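Local coordinates for GEO10716p1 (Drosophila melanogaster, PDB 7BTG), which probably removes phosphate from phosphorylated arginine, as a member of the low molecular weight protein tyrosine phosphatase family, at residues A[11-19]-A[48-57]; A[36-47]-A[65-73]. The protein carries 1 engineered substitution. One frame throughout, in Å; residues are numbered along the deposited sequence.

Contacts 1 and 2 lie about 12 Å apart, centre to centre, at one end of the four-stranded parallel sheet. Their segments alternate along the chain, in the order 11-19, 36-47, 48-57, 65-73, so that segment 36-47 of contact 2 runs straight into the 48-57 half of contact 1. Helix 13-27 and the outer strand 34-39 touch directly: E18 OE1 lies 2.8 Å from S37 OG, a probable hydrogen bond. P49 also packs against the backbone of H66. Contact 1 joins the phosphate-binding loop to helix 51-58, while contact 2 ties the end of strand 34-39 and the loop after it to the loop 65-73, and N10 of the phosphate-binding loop bonds to S37, H66 and R69.

Contact 1 (A[11-19]-A[48-57]). With PO4 (phosphate ion), chain B.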
ATOM      1  N   THR A  11      -6.304  -6.633  -2.805  1.00 28.69           N
ATOM      2  CA  THR A  11      -6.906  -7.684  -2.002  1.00 30.48           C
ATOM      3  C   THR A  11      -5.924  -8.335  -1.044  1.00 33.03           C
ATOM      4  O   THR A  11      -6.370  -8.979  -0.095  1.00 32.68           O
ATOM      5  CB  THR A  11      -7.525  -8.761  -2.923  1.00 34.36           C
ATOM      6  OG1 THR A  11      -8.105  -9.817  -2.154  1.00 36.46           O
ATOM      7  CG2 THR A  11      -6.477  -9.343  -3.874  1.00 29.08           C
ATOM      8  N   CYS A  12      -4.609  -8.168  -1.228  1.00 30.29           N
ATOM      9  CA  CYS A  12      -3.629  -8.728  -0.302  1.00 32.86           C
ATOM     10  C   CYS A  12      -2.712  -7.637   0.240  1.00 30.67           C
ATOM     11  O   CYS A  12      -2.911  -7.157   1.356  1.00 28.53           O
ATOM     12  CB  CYS A  12      -2.796  -9.819  -0.982  1.00 32.67           C
ATOM     13  SG  CYS A  12      -3.709 -11.287  -1.517  1.00 33.52           S
ATOM     14  N   ARG A  13      -1.740  -7.205  -0.569  1.00 26.43           N
ATOM     15  CA  ARG A  13      -0.687  -6.315  -0.087  1.00 31.33           C
ATOM     16  C   ARG A  13      -1.224  -4.934   0.278  1.00 29.47           C
ATOM     17  O   ARG A  13      -0.911  -4.409   1.350  1.00 33.01           O
ATOM     18  CB  ARG A  13       0.429  -6.206  -1.133  1.00 23.98           C
ATOM     19  CG  ARG A  13       1.184  -7.492  -1.339  1.00 28.65           C
ATOM     20  CD  ARG A  13       2.013  -7.430  -2.602  1.00 26.67           C
ATOM     21  NE  ARG A  13       1.132  -7.362  -3.768  1.00 31.30           N
ATOM     22  CZ  ARG A  13       1.549  -7.226  -5.028  1.00 30.99           C
ATOM     23  NH1 ARG A  13       2.856  -7.147  -5.295  1.00 25.39           N
ATOM     24  NH2 ARG A  13       0.654  -7.165  -6.017  1.00 26.95           N
ATOM     25  N   SER A  14      -2.010  -4.318  -0.605  1.00 25.09           N
ATOM     26  CA  SER A  14      -2.419  -2.948  -0.340  1.00 26.61           C
ATOM     27  C   SER A  14      -3.381  -2.831   0.847  1.00 31.84           C
ATOM     28  O   SER A  14      -3.241  -1.887   1.642  1.00 31.22           O
ATOM     29  CB  SER A  14      -3.004  -2.277  -1.595  1.00 25.96           C
ATOM     30  OG  SER A  14      -3.873  -3.097  -2.371  1.00 28.17           O
ATOM     31  N   PRO A  15      -4.356  -3.731   1.033  1.00 32.90           N
ATOM     32  CA  PRO A  15      -5.200  -3.596   2.233  1.00 27.99           C
ATOM     33  C   PRO A  15      -4.423  -3.833   3.512  1.00 32.88           C
ATOM     34  O   PRO A  15      -4.717  -3.203   4.535  1.00 36.50           O
ATOM     35  CB  PRO A  15      -6.294  -4.657   2.034  1.00 31.40           C
ATOM     36  CG  PRO A  15      -6.269  -4.989   0.575  1.00 32.83           C
ATOM     37  CD  PRO A  15      -4.838  -4.817   0.152  1.00 32.17           C
ATOM     38  N   MET A  16      -3.435  -4.724   3.484  1.00 28.60           N
ATOM     39  CA  MET A  16      -2.597  -4.921   4.659  1.00 37.36           C
ATOM     40  C   MET A  16      -1.812  -3.651   4.974  1.00 38.49           C
ATOM     41  O   MET A  16      -1.795  -3.175   6.119  1.00 36.19           O
ATOM     42  CB  MET A  16      -1.655  -6.106   4.436  1.00 33.49           C
ATOM     43  CG  MET A  16      -2.169  -7.415   4.995  1.00 36.40           C
ATOM     44  SD  MET A  16      -0.912  -8.706   4.887  1.00 48.33           S
ATOM     45  CE  MET A  16      -0.634  -8.739   3.124  1.00 41.30           C
ATOM     46  N   ALA A  17      -1.166  -3.078   3.957  1.00 34.43           N
ATOM     47  CA  ALA A  17      -0.465  -1.815   4.140  1.00 33.07           C
ATOM     48  C   ALA A  17      -1.397  -0.733   4.679  1.00 36.54           C
ATOM     49  O   ALA A  17      -1.029   0.025   5.586  1.00 33.69           O
ATOM     50  CB  ALA A  17       0.165  -1.381   2.811  1.00 22.92           C
ATOM     51  N   GLU A  18      -2.611  -0.645   4.139  1.00 33.03           N
ATOM     52  CA  GLU A  18      -3.541   0.372   4.616  1.00 32.55           C
ATOM     53  C   GLU A  18      -3.806   0.227   6.107  1.00 35.37           C
ATOM     54  O   GLU A  18      -3.743   1.204   6.859  1.00 38.31           O
ATOM     55  CB  GLU A  18      -4.855   0.299   3.852  1.00 33.77           C
ATOM     56  CG  GLU A  18      -5.868   1.302   4.373  1.00 34.92           C
ATOM     57  CD  GLU A  18      -7.191   1.165   3.670  1.00 36.27           C
ATOM     58  OE1 GLU A  18      -7.230   0.441   2.661  1.00 32.57           O
ATOM     59  OE2 GLU A  18      -8.184   1.777   4.119  1.00 38.87           O
ATOM     60  N   ALA A  19      -4.096  -0.990   6.552  1.00 33.99           N
ATOM     61  CA  ALA A  19      -4.443  -1.206   7.950  1.00 33.01           C
ATOM     62  C   ALA A  19      -3.234  -1.002   8.863  1.00 38.47           C
ATOM     63  O   ALA A  19      -3.368  -0.456   9.968  1.00 36.45           O
ATOM     64  CB  ALA A  19      -5.009  -2.613   8.119  1.00 30.07           C
ATOM     65  N   GLU A  48     -13.970  -8.098  -0.202  1.00 43.54           N
ATOM     66  CA  GLU A  48     -13.166  -7.806   0.978  1.00 40.24           C
ATOM     67  C   GLU A  48     -11.791  -8.443   0.852  1.00 37.95           C
ATOM     68  O   GLU A  48     -11.604  -9.378   0.065  1.00 43.08           O
ATOM     69  CB  GLU A  48     -13.875  -8.328   2.236  1.00 47.05           C
ATOM     70  CG  GLU A  48     -15.046  -7.465   2.698  1.00 52.11           C
ATOM     71  CD  GLU A  48     -15.316  -7.580   4.189  1.00 59.40           C
ATOM     72  OE1 GLU A  48     -15.456  -8.718   4.686  1.00 60.63           O
ATOM     73  OE2 GLU A  48     -15.401  -6.528   4.862  1.00 61.32           O
ATOM     74  N   PRO A  49     -10.801  -7.979   1.631  1.00 40.74           N
ATOM     75  CA  PRO A  49      -9.443  -8.518   1.480  1.00 34.44           C
ATOM     76  C   PRO A  49      -9.435 -10.021   1.663  1.00 42.46           C
ATOM     77  O   PRO A  49     -10.266 -10.584   2.375  1.00 41.55           O
ATOM     78  CB  PRO A  49      -8.653  -7.816   2.588  1.00 34.58           C
ATOM     79  CG  PRO A  49      -9.409  -6.537   2.813  1.00 39.64           C
ATOM     80  CD  PRO A  49     -10.846  -6.937   2.673  1.00 40.62           C
ATOM     81  N   GLN A  50      -8.496 -10.669   0.981  1.00 38.19           N
ATOM     82  CA  GLN A  50      -8.472 -12.118   0.966  1.00 39.61           C
ATOM     83  C   GLN A  50      -8.341 -12.648   2.386  1.00 48.63           C
ATOM     84  O   GLN A  50      -7.555 -12.136   3.187  1.00 46.28           O
ATOM     85  CB  GLN A  50      -7.324 -12.619   0.106  1.00 40.02           C
ATOM     86  CG  GLN A  50      -7.530 -14.026  -0.332  1.00 47.84           C
ATOM     87  CD  GLN A  50      -6.295 -14.629  -0.952  1.00 55.90           C
ATOM     88  OE1 GLN A  50      -6.363 -15.266  -2.011  1.00 50.29           O
ATOM     89  NE2 GLN A  50      -5.151 -14.449  -0.286  1.00 52.18           N
ATOM     90  N   ALA A  51      -9.102 -13.705   2.678  1.00 50.29           N
ATOM     91  CA  ALA A  51      -9.386 -14.071   4.062  1.00 50.33           C
ATOM     92  C   ALA A  51      -8.115 -14.354   4.857  1.00 43.81           C
ATOM     93  O   ALA A  51      -8.017 -13.977   6.030  1.00 48.67           O
ATOM     94  CB  ALA A  51     -10.328 -15.271   4.094  1.00 43.70           C
ATOM     95  N   ARG A  52      -7.123 -14.993   4.242  1.00 45.11           N
ATOM     96  CA  ARG A  52      -5.933 -15.330   5.015  1.00 45.77           C
ATOM     97  C   ARG A  52      -5.100 -14.110   5.389  1.00 45.72           C
ATOM     98  O   ARG A  52      -4.197 -14.234   6.220  1.00 47.28           O
ATOM     99  CB  ARG A  52      -5.091 -16.346   4.251  1.00 42.06           C
ATOM    100  CG  ARG A  52      -4.631 -15.873   2.922  1.00 47.57           C
ATOM    101  CD  ARG A  52      -4.569 -17.014   1.913  1.00 47.99           C
ATOM    102  NE  ARG A  52      -3.279 -17.694   1.827  1.00 51.88           N
ATOM    103  CZ  ARG A  52      -2.718 -18.028   0.665  1.00 42.55           C
ATOM    104  NH1 ARG A  52      -3.326 -17.705  -0.465  1.00 43.08           N
ATOM    105  NH2 ARG A  52      -1.551 -18.656   0.617  1.00 45.51           N
ATOM    106  N   GLY A  53      -5.389 -12.942   4.816  1.00 46.48           N
ATOM    107  CA  GLY A  53      -4.688 -11.723   5.168  1.00 40.81           C
ATOM    108  C   GLY A  53      -5.392 -11.018   6.302  1.00 46.38           C
ATOM    109  O   GLY A  53      -4.756 -10.422   7.179  1.00 39.85           O
ATOM    110  N   GLN A  54      -6.727 -11.078   6.289  1.00 45.77           N
ATOM    111  CA  GLN A  54      -7.500 -10.590   7.428  1.00 45.15           C
ATOM    112  C   GLN A  54      -7.189 -11.393   8.683  1.00 47.16           C
ATOM    113  O   GLN A  54      -7.236 -10.857   9.801  1.00 50.52           O
ATOM    114  CB  GLN A  54      -8.996 -10.645   7.109  1.00 49.06           C
ATOM    115  CG  GLN A  54      -9.442  -9.646   6.049  1.00 44.40           C
ATOM    116  CD  GLN A  54     -10.960  -9.518   5.947  1.00 47.57           C
ATOM    117  OE1 GLN A  54     -11.598 -10.211   5.159  1.00 50.41           O
ATOM    118  NE2 GLN A  54     -11.539  -8.620   6.738  1.00 46.62           N
ATOM    119  N   GLN A  55      -6.860 -12.674   8.523  1.00 42.05           N
ATOM    120  CA  GLN A  55      -6.458 -13.477   9.667  1.00 46.37           C
ATOM    121  C   GLN A  55      -5.118 -13.012  10.208  1.00 51.07           C
ATOM    122  O   GLN A  55      -4.999 -12.676  11.394  1.00 51.33           O
ATOM    123  CB  GLN A  55      -6.404 -14.955   9.286  1.00 46.89           C
ATOM    124  CG  GLN A  55      -7.781 -15.605   9.287  1.00 54.13           C
ATOM    125  CD  GLN A  55      -8.611 -15.216  10.513  1.00 61.76           C
ATOM    126  OE1 GLN A  55      -8.421 -15.770  11.602  1.00 61.50           O
ATOM    127  NE2 GLN A  55      -9.535 -14.254  10.340  1.00 54.49           N
ATOM    128  N   LEU A  56      -4.099 -12.971   9.348  1.00 45.30           N
ATOM    129  CA  LEU A  56      -2.796 -12.476   9.774  1.00 46.58           C
ATOM    130  C   LEU A  56      -2.913 -11.098  10.418  1.00 40.78           C
ATOM    131  O   LEU A  56      -2.258 -10.818  11.425  1.00 42.93           O
ATOM    132  CB  LEU A  56      -1.843 -12.452   8.582  1.00 47.51           C
ATOM    133  CG  LEU A  56      -0.442 -11.908   8.803  1.00 43.05           C
ATOM    134  CD1 LEU A  56       0.231 -12.661   9.935  1.00 47.66           C
ATOM    135  CD2 LEU A  56       0.344 -12.066   7.522  1.00 39.02           C
ATOM    136  N   LEU A  57      -3.780 -10.243   9.884  1.00 38.55           N
ATOM    137  CA  LEU A  57      -3.986  -8.931  10.484  1.00 40.91           C
ATOM    138  C   LEU A  57      -4.596  -9.039  11.879  1.00 48.05           C
ATOM    139  O   LEU A  57      -4.085  -8.439  12.831  1.00 48.60           O
ATOM    140  CB  LEU A  57      -4.864  -8.079   9.575  1.00 42.13           C
ATOM    141  CG  LEU A  57      -4.128  -7.524   8.356  1.00 42.83           C
ATOM    142  CD1 LEU A  57      -5.119  -6.910   7.392  1.00 40.50           C
ATOM    143  CD2 LEU A  57      -3.095  -6.493   8.800  1.00 38.11           C
TER
HETATM  144  P   PO4 B 201      -2.564  -8.006  -4.215  1.00 32.55           P
HETATM  145  O1  PO4 B 201      -3.769  -7.205  -3.758  1.00 27.02           O
HETATM  146  O2  PO4 B 201      -2.938  -9.462  -4.304  1.00 30.18           O
HETATM  147  O3  PO4 B 201      -1.405  -7.932  -3.251  1.00 28.69           O
HETATM  148  O4  PO4 B 201      -2.049  -7.475  -5.552  1.00 26.22           O
HETATM  149  O   HOH W   1      -5.610  -9.931   2.492  1.00 35.77           O
HETATM  150  O   HOH W   2     -10.623  -8.048  -2.863  1.00 36.71           O
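T11 and Q50 are joined by a backbone hydrogen bond in a largely buried contact that packs the phosphate-binding loop and the first turns of helix 13-27 against the start of helix 51-58. Segments 13-19 and 51-57 run nearly parallel, crossing at -22° with their axes 10.3 Å apart at closest approach. Q50 N donates to T11 O over 2.9 Å, almost straight at 166°, and a water donates to T11 O and Q50 O, so two donors grip the T11 carbonyl. T11 OG1 stands opposite its backbone N (chi1 179°), facing Q50, which leaves CG2 3.5 Å from phosphate O1. The extended Q50 side chain brings NE2 to 3.7 Å from C12 SG. Beyond this the contact is apolar: the P15 ring passes that of P49, in the loop before helix 51-58, in the opposite sense, P15 CB 3.7 Å from P49 CG, and M16 CG meets the fork of L57, 3.8 Å from CD1.

The loop from S7 to R13 is the family's CX5R signature, with S7, probably the engineered substitution, in place of the cysteine nucleophile. It holds a phosphate ion, probably from the crystallisation liquor: T11 N and C12 N donate to O1; R13 adds its backbone N and, 2.7 Å away, its NE to O3, while R13 NH2 takes O4, so the guanidinium meets the anion edge-on. The helix N-terminus would probably strengthen this hold.

R13 is salt-bridged to D86. S14 and A17 lean on F5 of strand 2-7, E18 reaches strand 34-39, and F135 of helix 133-154 touches C12, M16, Q50 and R52.

Contact 2 (A[36-47]-A[65-73]); sequences DSAGLRSWNVGL and NHLGRMISA. With PO4 (phosphate ion), chain C.
R69 starts with CG wedged between its backbone N and carbonyl carbon (chi1 72°) and then runs extended to NE, while D36 holds CG opposite its N (chi1 -168°); the two side chains thus meet from opposite directions. In their salt bridge R69 NH2 donates to D36 OD1 over 2.9 Å at 159°, within the guanidinium plane but from above the carboxylate plane, and NE adds a weak bond to the same oxygen. A38 CB covers one guanidinium face, 3.8 Å above its centre. A leucine in place of R69 would probably leave D36 and D75, its second acidic partner, without their cationic mate, and the methyl of A38 without its flat cover. The H66 ring carries S37 OG 3.2 Å above one face, offset toward the rim; E18 engages the polar end of S37, and H66 NE2 bonds to N10. H66 ND1 donates a hydrogen bond to O4 of a second phosphate, probably from the crystallisation liquor.

Strand 34-39 is an outermost strand of the parallel sheet, and 65-73 passes alongside it with a single beta bridge between G39 and M70: I71 N donates to G39 O over 2.9 Å, and G39 N bonds weakly to R69 O. Further on, a type II turn from N44 to L47 is gripped twice, G46 N to G68 O at 2.7 Å and G68 N to L47 O at 2.7 Å. The bent M70 side chain lays SD against the R41 carbonyl carbon and CG 4.0 Å from V45 CG2.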
ATOM      1  N   ASP A  36      -5.576   4.980   2.487  1.00 36.10           N
ATOM      2  CA  ASP A  36      -6.543   4.257   1.671  1.00 36.32           C
ATOM      3  C   ASP A  36      -5.782   3.275   0.786  1.00 35.78           C
ATOM      4  O   ASP A  36      -4.549   3.236   0.792  1.00 33.70           O
ATOM      5  CB  ASP A  36      -7.401   5.233   0.844  1.00 35.67           C
ATOM      6  CG  ASP A  36      -8.603   4.557   0.192  1.00 38.31           C
ATOM      7  OD1 ASP A  36      -9.137   5.107  -0.802  1.00 38.14           O
ATOM      8  OD2 ASP A  36      -8.998   3.467   0.667  1.00 35.79           O
ATOM      9  N   SER A  37      -6.515   2.478   0.008  1.00 30.53           N
ATOM     10  CA  SER A  37      -5.824   1.597  -0.923  1.00 30.03           C
ATOM     11  C   SER A  37      -6.709   1.330  -2.136  1.00 33.04           C
ATOM     12  O   SER A  37      -7.930   1.520  -2.102  1.00 26.28           O
ATOM     13  CB  SER A  37      -5.375   0.291  -0.254  1.00 28.40           C
ATOM     14  OG  SER A  37      -6.464  -0.517   0.164  1.00 26.10           O
ATOM     15  N   ALA A  38      -6.054   0.941  -3.232  1.00 26.93           N
ATOM     16  CA  ALA A  38      -6.731   0.747  -4.504  1.00 28.46           C
ATOM     17  C   ALA A  38      -5.911  -0.230  -5.338  1.00 26.59           C
ATOM     18  O   ALA A  38      -4.792  -0.604  -4.965  1.00 28.31           O
ATOM     19  CB  ALA A  38      -6.940   2.086  -5.222  1.00 24.25           C
ATOM     20  N   GLY A  39      -6.466  -0.621  -6.497  1.00 26.34           N
ATOM     21  CA  GLY A  39      -5.878  -1.670  -7.310  1.00 24.54           C
ATOM     22  C   GLY A  39      -5.845  -1.306  -8.781  1.00 23.25           C
ATOM     23  O   GLY A  39      -6.317  -0.248  -9.191  1.00 26.56           O
ATOM     24  N   LEU A  40      -5.278  -2.214  -9.569  1.00 24.73           N
ATOM     25  CA  LEU A  40      -5.036  -1.986 -10.989  1.00 28.94           C
ATOM     26  C   LEU A  40      -5.774  -2.975 -11.905  1.00 30.46           C
ATOM     27  O   LEU A  40      -5.518  -2.989 -13.113  1.00 28.18           O
ATOM     28  CB  LEU A  40      -3.524  -2.022 -11.244  1.00 24.41           C
ATOM     29  CG  LEU A  40      -2.704  -1.027 -10.395  1.00 24.37           C
ATOM     30  CD1 LEU A  40      -1.251  -1.348 -10.417  1.00 24.19           C
ATOM     31  CD2 LEU A  40      -2.903   0.429 -10.857  1.00 25.16           C
ATOM     32  N   ARG A  41      -6.669  -3.811 -11.366  1.00 31.35           N
ATOM     33  CA  ARG A  41      -7.437  -4.775 -12.151  1.00 31.00           C
ATOM     34  C   ARG A  41      -8.816  -4.927 -11.528  1.00 30.90           C
ATOM     35  O   ARG A  41      -8.996  -4.712 -10.329  1.00 32.77           O
ATOM     36  CB  ARG A  41      -6.785  -6.169 -12.215  1.00 28.39           C
ATOM     37  CG  ARG A  41      -5.381  -6.244 -12.791  1.00 30.66           C
ATOM     38  CD  ARG A  41      -5.342  -6.107 -14.308  1.00 23.74           C
ATOM     39  NE  ARG A  41      -3.981  -6.327 -14.764  1.00 28.12           N
ATOM     40  CZ  ARG A  41      -3.033  -5.392 -14.724  1.00 29.17           C
ATOM     41  NH1 ARG A  41      -3.318  -4.180 -14.272  1.00 30.74           N
ATOM     42  NH2 ARG A  41      -1.804  -5.662 -15.131  1.00 27.04           N
ATOM     43  N   SER A  42      -9.795  -5.323 -12.344  1.00 26.98           N
ATOM     44  CA  SER A  42     -11.129  -5.545 -11.785  1.00 31.65           C
ATOM     45  C   SER A  42     -11.277  -6.899 -11.084  1.00 30.49           C
ATOM     46  O   SER A  42     -12.338  -7.152 -10.519  1.00 32.82           O
ATOM     47  CB  SER A  42     -12.190  -5.428 -12.880  1.00 33.32           C
ATOM     48  OG  SER A  42     -11.956  -6.410 -13.871  1.00 38.68           O
ATOM     49  N   TRP A  43     -10.227  -7.736 -11.068  1.00 27.27           N
ATOM     50  CA  TRP A  43     -10.326  -9.134 -10.651  1.00 30.77           C
ATOM     51  C   TRP A  43     -11.035  -9.291  -9.312  1.00 35.63           C
ATOM     52  O   TRP A  43     -12.070  -9.960  -9.212  1.00 40.19           O
ATOM     53  CB  TRP A  43      -8.927  -9.755 -10.575  1.00 34.04           C
ATOM     54  CG  TRP A  43      -8.181  -9.733 -11.871  1.00 31.50           C
ATOM     55  CD1 TRP A  43      -8.718  -9.620 -13.128  1.00 30.37           C
ATOM     56  CD2 TRP A  43      -6.762  -9.814 -12.045  1.00 28.49           C
ATOM     57  NE1 TRP A  43      -7.721  -9.644 -14.064  1.00 30.97           N
ATOM     58  CE2 TRP A  43      -6.510  -9.749 -13.431  1.00 28.38           C
ATOM     59  CE3 TRP A  43      -5.679  -9.936 -11.165  1.00 28.69           C
ATOM     60  CZ2 TRP A  43      -5.223  -9.807 -13.959  1.00 28.40           C
ATOM     61  CZ3 TRP A  43      -4.389  -9.982 -11.696  1.00 28.12           C
ATOM     62  CH2 TRP A  43      -4.177  -9.925 -13.072  1.00 29.80           C
ATOM     63  N   ASN A  44     -10.483  -8.689  -8.262  1.00 35.16           N
ATOM     64  CA  ASN A  44     -11.020  -8.827  -6.917  1.00 33.92           C
ATOM     65  C   ASN A  44     -11.800  -7.593  -6.467  1.00 35.54           C
ATOM     66  O   ASN A  44     -11.954  -7.374  -5.261  1.00 36.19           O
ATOM     67  CB  ASN A  44      -9.883  -9.140  -5.946  1.00 30.52           C
ATOM     68  CG  ASN A  44      -9.100 -10.393  -6.347  1.00 39.00           C
ATOM     69  OD1 ASN A  44      -8.077 -10.320  -7.039  1.00 36.85           O
ATOM     70  ND2 ASN A  44      -9.575 -11.548  -5.905  1.00 40.35           N
ATOM     71  N   VAL A  45     -12.311  -6.796  -7.414  1.00 35.94           N
ATOM     72  CA  VAL A  45     -13.028  -5.560  -7.081  1.00 33.28           C
ATOM     73  C   VAL A  45     -14.355  -5.879  -6.400  1.00 37.93           C
ATOM     74  O   VAL A  45     -14.988  -6.904  -6.671  1.00 40.56           O
ATOM     75  CB  VAL A  45     -13.236  -4.723  -8.359  1.00 29.08           C
ATOM     76  CG1 VAL A  45     -14.341  -3.655  -8.187  1.00 33.43           C
ATOM     77  CG2 VAL A  45     -11.938  -4.077  -8.758  1.00 35.98           C
ATOM     78  N   GLY A  46     -14.784  -4.990  -5.500  1.00 46.57           N
ATOM     79  CA  GLY A  46     -16.058  -5.116  -4.813  1.00 43.69           C
ATOM     80  C   GLY A  46     -16.088  -6.121  -3.678  1.00 42.11           C
ATOM     81  O   GLY A  46     -17.117  -6.224  -2.987  1.00 39.88           O
ATOM     82  N   LEU A  47     -15.009  -6.873  -3.477  1.00 35.23           N
ATOM     83  CA  LEU A  47     -14.896  -7.867  -2.418  1.00 42.36           C
ATOM     84  C   LEU A  47     -14.006  -7.346  -1.293  1.00 43.22           C
ATOM     85  O   LEU A  47     -13.364  -6.297  -1.407  1.00 45.61           O
ATOM     86  CB  LEU A  47     -14.325  -9.172  -2.976  1.00 41.87           C
ATOM     87  CG  LEU A  47     -14.950  -9.588  -4.308  1.00 46.78           C
ATOM     88  CD1 LEU A  47     -14.146 -10.704  -4.951  1.00 44.85           C
ATOM     89  CD2 LEU A  47     -16.411 -10.002  -4.118  1.00 43.40           C
ATOM     90  N   ASN A  65     -11.833  -3.546   6.750  1.00 52.76           N
ATOM     91  CA  ASN A  65     -13.175  -3.486   6.176  1.00 51.67           C
ATOM     92  C   ASN A  65     -13.184  -3.509   4.648  1.00 50.91           C
ATOM     93  O   ASN A  65     -14.236  -3.757   4.039  1.00 51.40           O
ATOM     94  CB  ASN A  65     -13.820  -2.176   6.637  1.00 52.02           C
ATOM     95  CG  ASN A  65     -12.805  -1.019   6.638  1.00 61.40           C
ATOM     96  OD1 ASN A  65     -11.622  -1.200   7.002  1.00 56.11           O
ATOM     97  ND2 ASN A  65     -13.260   0.164   6.256  1.00 65.83           N
ATOM     98  N   HIS A  66     -12.022  -3.300   4.042  1.00 44.83           N
ATOM     99  CA  HIS A  66     -11.874  -2.606   2.768  1.00 41.12           C
ATOM    100  C   HIS A  66     -12.469  -3.390   1.607  1.00 41.01           C
ATOM    101  O   HIS A  66     -12.206  -4.582   1.449  1.00 43.02           O
ATOM    102  CB  HIS A  66     -10.379  -2.356   2.529  1.00 36.29           C
ATOM    103  CG  HIS A  66     -10.058  -1.722   1.215  1.00 34.30           C
ATOM    104  ND1 HIS A  66     -10.138  -0.364   1.013  1.00 33.92           N
ATOM    105  CD2 HIS A  66      -9.630  -2.256   0.047  1.00 29.95           C
ATOM    106  CE1 HIS A  66      -9.778  -0.085  -0.227  1.00 31.49           C
ATOM    107  NE2 HIS A  66      -9.462  -1.214  -0.834  1.00 33.92           N
ATOM    108  N   LEU A  67     -13.266  -2.717   0.786  1.00 41.92           N
ATOM    109  CA  LEU A  67     -13.732  -3.296  -0.467  1.00 43.98           C
ATOM    110  C   LEU A  67     -12.727  -2.996  -1.577  1.00 37.96           C
ATOM    111  O   LEU A  67     -12.350  -1.836  -1.777  1.00 32.45           O
ATOM    112  CB  LEU A  67     -15.106  -2.733  -0.837  1.00 39.10           C
ATOM    113  CG  LEU A  67     -16.321  -3.030   0.050  1.00 43.75           C
ATOM    114  CD1 LEU A  67     -17.504  -2.136  -0.321  1.00 40.26           C
ATOM    115  CD2 LEU A  67     -16.717  -4.489  -0.019  1.00 38.41           C
ATOM    116  N   GLY A  68     -12.336  -4.027  -2.324  1.00 35.50           N
ATOM    117  CA  GLY A  68     -11.442  -3.824  -3.452  1.00 34.63           C
ATOM    118  C   GLY A  68     -11.993  -2.828  -4.451  1.00 35.11           C
ATOM    119  O   GLY A  68     -13.173  -2.901  -4.803  1.00 40.41           O
ATOM    120  N   ARG A  69     -11.183  -1.861  -4.875  1.00 28.71           N
ATOM    121  CA  ARG A  69     -11.622  -0.875  -5.851  1.00 33.29           C
ATOM    122  C   ARG A  69     -10.476  -0.557  -6.802  1.00 36.27           C
ATOM    123  O   ARG A  69      -9.303  -0.810  -6.516  1.00 33.39           O
ATOM    124  CB  ARG A  69     -12.136   0.425  -5.192  1.00 31.84           C
ATOM    125  CG  ARG A  69     -11.035   1.300  -4.574  1.00 35.08           C
ATOM    126  CD  ARG A  69     -11.599   2.598  -4.008  1.00 36.00           C
ATOM    127  NE  ARG A  69     -10.563   3.506  -3.505  1.00 37.03           N
ATOM    128  CZ  ARG A  69      -9.890   4.368  -4.271  1.00 39.37           C
ATOM    129  NH1 ARG A  69     -10.129   4.425  -5.582  1.00 33.46           N
ATOM    130  NH2 ARG A  69      -8.972   5.172  -3.734  1.00 31.55           N
ATOM    131  N   MET A  70     -10.838  -0.013  -7.956  1.00 35.22           N
ATOM    132  CA  MET A  70      -9.848   0.424  -8.918  1.00 37.95           C
ATOM    133  C   MET A  70      -9.340   1.797  -8.527  1.00 35.10           C
ATOM    134  O   MET A  70     -10.063   2.594  -7.935  1.00 35.89           O
ATOM    135  CB  MET A  70     -10.446   0.501 -10.320  1.00 34.93           C
ATOM    136  CG  MET A  70     -10.931  -0.809 -10.886  1.00 40.87           C
ATOM    137  SD  MET A  70      -9.678  -1.664 -11.872  1.00 53.85           S
ATOM    138  CE  MET A  70      -8.538  -0.351 -12.278  1.00 39.87           C
ATOM    139  N   ILE A  71      -8.071   2.061  -8.841  1.00 34.86           N
ATOM    140  CA  ILE A  71      -7.596   3.430  -8.780  1.00 33.89           C
ATOM    141  C   ILE A  71      -8.306   4.220  -9.871  1.00 34.64           C
ATOM    142  O   ILE A  71      -8.548   3.711 -10.972  1.00 32.23           O
ATOM    143  CB  ILE A  71      -6.063   3.495  -8.924  1.00 31.31           C
ATOM    144  CG1 ILE A  71      -5.549   4.870  -8.499  1.00 33.37           C
ATOM    145  CG2 ILE A  71      -5.622   3.209 -10.355  1.00 28.72           C
ATOM    146  CD1 ILE A  71      -4.056   4.959  -8.406  1.00 27.47           C
ATOM    147  N   SER A  72      -8.702   5.444  -9.548  1.00 34.41           N
ATOM    148  CA  SER A  72      -9.311   6.354 -10.507  1.00 31.32           C
ATOM    149  C   SER A  72      -8.359   7.510 -10.770  1.00 34.19           C
ATOM    150  O   SER A  72      -7.378   7.716 -10.052  1.00 35.61           O
ATOM    151  CB  SER A  72     -10.656   6.883  -9.981  1.00 40.01           C
ATOM    152  OG  SER A  72     -10.464   7.650  -8.800  1.00 36.88           O
ATOM    153  N   ALA A  73      -8.669   8.277 -11.809  1.00 29.10           N
ATOM    154  CA  ALA A  73      -7.898   9.478 -12.085  1.00 35.58           C
ATOM    155  C   ALA A  73      -7.904  10.434 -10.890  1.00 44.25           C
ATOM    156  O   ALA A  73      -6.865  11.024 -10.559  1.00 34.99           O
ATOM    157  CB  ALA A  73      -8.451  10.163 -13.330  1.00 38.18           C
TER
HETATM  158  P   PO4 C 202     -11.667   1.902   3.817  1.00 57.28           P
HETATM  159  O1  PO4 C 202     -11.642   3.030   4.828  1.00 61.76           O
HETATM  160  O2  PO4 C 202     -11.067   0.636   4.400  1.00 46.80           O
HETATM  161  O3  PO4 C 202     -13.103   1.621   3.453  1.00 65.85           O
HETATM  162  O4  PO4 C 202     -10.961   2.378   2.551  1.00 51.23           O